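Phosphoribosylaminoimidazole carboxylase (Bombyx mori, PDB 4JA0) catalyses two steps of de novo purine biosynthesis as a bifunctional enzyme, joining an AIR carboxylase with a SAICAR synthetase in one chain. Local coordinates at the interface of chains A and B. Residues are numbered along the deposited sequence; one frame, centred on the assembly and turned at random. Chains: chain A/B, Phosphoribosylaminoimidazole carboxylase.

The interface of chains A and B. Residues chain A 338-339, 342-343, 369-370, 372; chain B 303-305, 333.
B:His304 lays one face of its imidazole against chain A, where A:Pro369, A:Pro338 and A:Leu372 all approach from the same side of the ring plane. CG of A:Pro369, the tip of its pyrrolidine, points down onto the face near CD2, 3.7 Å from the ring centroid; proline suits this CH-pi contact because its rigid ring presents C-H groups to the pi face. CB of A:Pro338 comes obliquely, beyond the ND1 and CE1 end, 3.6 Å from ND1. A:Leu372 comes across the base of the side chain at about a right angle, with its CD1 methyl 3.8 Å from CB of B:His304. The imidazole reaches this position with CG anti to its own carbonyl carbon (chi1 -50°).

A:Gly342, having no side chain, lets its CA lie beside the main-chain O of B:His304. A:Val339 points its CG2 methyl at the carbonyl O of B:Ala303, 3.4 Å away. CD of B:Lys305 lies near the main-chain O of the poorly ordered A:Ser370, the lysine's methylenes giving the packing. No hydrogen bond or salt bridge crosses this patch, which rests on shape and apolar packing.

Behind the first shell, A:Asn343 turns its amide back onto its own helix: ND2 donates to O of A:Val339 at 2.8 Å, nearly in the amide plane, tying down the helix end. Loop 303-305 of chain B, between strand 296-300 and helix 307-317, packs on helix 336-343 and loop 369-372 of chain A, and the two-fold repeats this with chains exchanged.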
ATOM      1  N   PRO A 338      -2.061  -2.650  23.509  1.00  7.67           N
ATOM      2  CA  PRO A 338      -3.014  -3.765  23.570  1.00  5.66           C
ATOM      3  C   PRO A 338      -2.872  -4.629  24.787  1.00  5.04           C
ATOM      4  O   PRO A 338      -3.886  -5.133  25.265  1.00  7.99           O
ATOM      5  CB  PRO A 338      -2.693  -4.565  22.313  1.00  7.75           C
ATOM      6  CG  PRO A 338      -2.258  -3.504  21.334  1.00  5.30           C
ATOM      7  CD  PRO A 338      -1.436  -2.548  22.175  1.00  6.63           C
ATOM      8  N   VAL A 339      -1.659  -4.794  25.299  1.00  4.98           N
ATOM      9  CA  VAL A 339      -1.491  -5.592  26.512  1.00  5.80           C
ATOM     10  C   VAL A 339      -2.058  -4.852  27.735  1.00  3.50           C
ATOM     11  O   VAL A 339      -2.750  -5.460  28.550  1.00  4.49           O
ATOM     12  CB  VAL A 339      -0.018  -6.078  26.687  1.00 11.00           C
ATOM     13  CG1 VAL A 339       0.310  -6.399  28.136  1.00  1.43           C
ATOM     14  CG2 VAL A 339       0.211  -7.306  25.815  1.00  8.86           C
ATOM     15  N   GLY A 342      -5.728  -5.080  27.650  1.00  2.72           N
ATOM     16  CA  GLY A 342      -6.220  -6.391  28.049  1.00  5.00           C
ATOM     17  C   GLY A 342      -6.200  -6.655  29.559  1.00  1.08           C
ATOM     18  O   GLY A 342      -6.859  -7.570  30.052  1.00  0.67           O
ATOM     19  N   ASN A 343      -5.441  -5.852  30.293  1.00  1.80           N
ATOM     20  CA  ASN A 343      -5.270  -6.092  31.716  1.00  4.64           C
ATOM     21  C   ASN A 343      -5.808  -4.974  32.615  1.00  8.38           C
ATOM     22  O   ASN A 343      -5.806  -5.102  33.840  1.00  5.77           O
ATOM     23  CB  ASN A 343      -3.802  -6.388  32.020  1.00  4.87           C
ATOM     24  CG  ASN A 343      -3.352  -7.732  31.459  1.00  4.13           C
ATOM     25  OD1 ASN A 343      -3.550  -8.774  32.071  1.00  9.89           O
ATOM     26  ND2 ASN A 343      -2.754  -7.707  30.288  1.00  4.00           N
ATOM     27  N   PRO A 369      -7.207  -7.474  19.142  1.00 17.10           N
ATOM     28  CA  PRO A 369      -8.095  -8.636  19.304  1.00  8.72           C
ATOM     29  C   PRO A 369      -9.445  -8.257  19.906  1.00  7.12           C
ATOM     30  O   PRO A 369      -9.610  -7.191  20.523  1.00  4.69           O
ATOM     31  CB  PRO A 369      -7.317  -9.542  20.251  1.00  8.95           C
ATOM     32  CG  PRO A 369      -6.233  -8.665  20.835  1.00 22.12           C
ATOM     33  CD  PRO A 369      -5.908  -7.665  19.804  1.00  9.74           C
ATOM     34  N   SER A 370     -10.428  -9.107  19.662  1.00  4.49           N
ATOM     35  CA  SER A 370     -11.780  -8.833  20.117  1.00  7.83           C
ATOM     36  C   SER A 370     -11.896  -8.671  21.639  1.00 12.56           C
ATOM     37  O   SER A 370     -11.421  -9.514  22.413  1.00 22.34           O
ATOM     38  CB  SER A 370     -12.701  -9.953  19.632  1.00  6.38           C
ATOM     39  OG  SER A 370     -12.289 -11.214  20.150  1.00 45.58           O
ATOM     40  N   LEU A 372     -10.959  -5.785  23.295  1.00  5.48           N
ATOM     41  CA  LEU A 372     -10.036  -4.774  23.805  1.00  5.92           C
ATOM     42  C   LEU A 372     -10.484  -3.395  23.340  1.00  6.05           C
ATOM     43  O   LEU A 372     -10.812  -3.218  22.175  1.00 16.96           O
ATOM     44  CB  LEU A 372      -8.619  -5.033  23.332  1.00  8.34           C
ATOM     45  CG  LEU A 372      -7.965  -6.327  23.780  1.00  5.79           C
ATOM     46  CD1 LEU A 372      -6.478  -6.127  23.676  1.00 10.27           C
ATOM     47  CD2 LEU A 372      -8.374  -6.691  25.185  1.00  4.42           C
TER
ATOM     48  N   ALA B 303      -2.121 -13.397  24.664  1.00  3.30           N
ATOM     49  CA  ALA B 303      -1.095 -12.596  25.319  1.00  2.48           C
ATOM     50  C   ALA B 303      -1.676 -11.258  25.759  1.00  5.00           C
ATOM     51  O   ALA B 303      -0.983 -10.453  26.365  1.00  6.54           O
ATOM     52  CB  ALA B 303       0.106 -12.397  24.399  1.00  3.33           C
ATOM     53  N   HIS B 304      -2.935 -11.010  25.400  1.00  8.23           N
ATOM     54  CA  HIS B 304      -3.643  -9.780  25.761  1.00  5.94           C
ATOM     55  C   HIS B 304      -4.690 -10.043  26.836  1.00  6.56           C
ATOM     56  O   HIS B 304      -4.802  -9.305  27.819  1.00  3.07           O
ATOM     57  CB  HIS B 304      -4.377  -9.216  24.557  1.00  2.30           C
ATOM     58  CG  HIS B 304      -3.536  -9.095  23.334  1.00  8.83           C
ATOM     59  ND1 HIS B 304      -2.679  -8.035  23.121  1.00 18.60           N
ATOM     60  CD2 HIS B 304      -3.444  -9.880  22.237  1.00  8.17           C
ATOM     61  CE1 HIS B 304      -2.085  -8.180  21.947  1.00 11.42           C
ATOM     62  NE2 HIS B 304      -2.533  -9.290  21.392  1.00 12.63           N
ATOM     63  N   LYS B 305      -5.486 -11.083  26.605  1.00  5.18           N
ATOM     64  CA  LYS B 305      -6.615 -11.408  27.458  1.00  2.80           C
ATOM     65  C   LYS B 305      -6.239 -12.376  28.595  1.00  8.02           C
ATOM     66  O   LYS B 305      -6.996 -12.554  29.558  1.00 21.04           O
ATOM     67  CB  LYS B 305      -7.764 -11.944  26.604  1.00  5.97           C
ATOM     68  CG  LYS B 305      -8.114 -11.004  25.452  1.00  4.12           C
ATOM     69  CD  LYS B 305      -9.438 -11.340  24.765  1.00  7.49           C
ATOM     70  CE  LYS B 305      -9.626 -12.841  24.528  1.00 14.10           C
ATOM     71  NZ  LYS B 305     -10.923 -13.153  23.813  1.00 19.80           N
ATOM     72  N   SER B 333      -3.504  -8.018  15.094  1.00  4.76           N
ATOM     73  CA  SER B 333      -2.229  -7.598  15.656  1.00  5.50           C
ATOM     74  C   SER B 333      -1.684  -8.701  16.550  1.00  6.37           C
ATOM     75  O   SER B 333      -2.209  -8.974  17.651  1.00  8.25           O
ATOM     76  CB  SER B 333      -2.357  -6.285  16.429  1.00  2.81           C
ATOM     77  OG  SER B 333      -1.112  -5.908  16.993  1.00  4.44           O
TER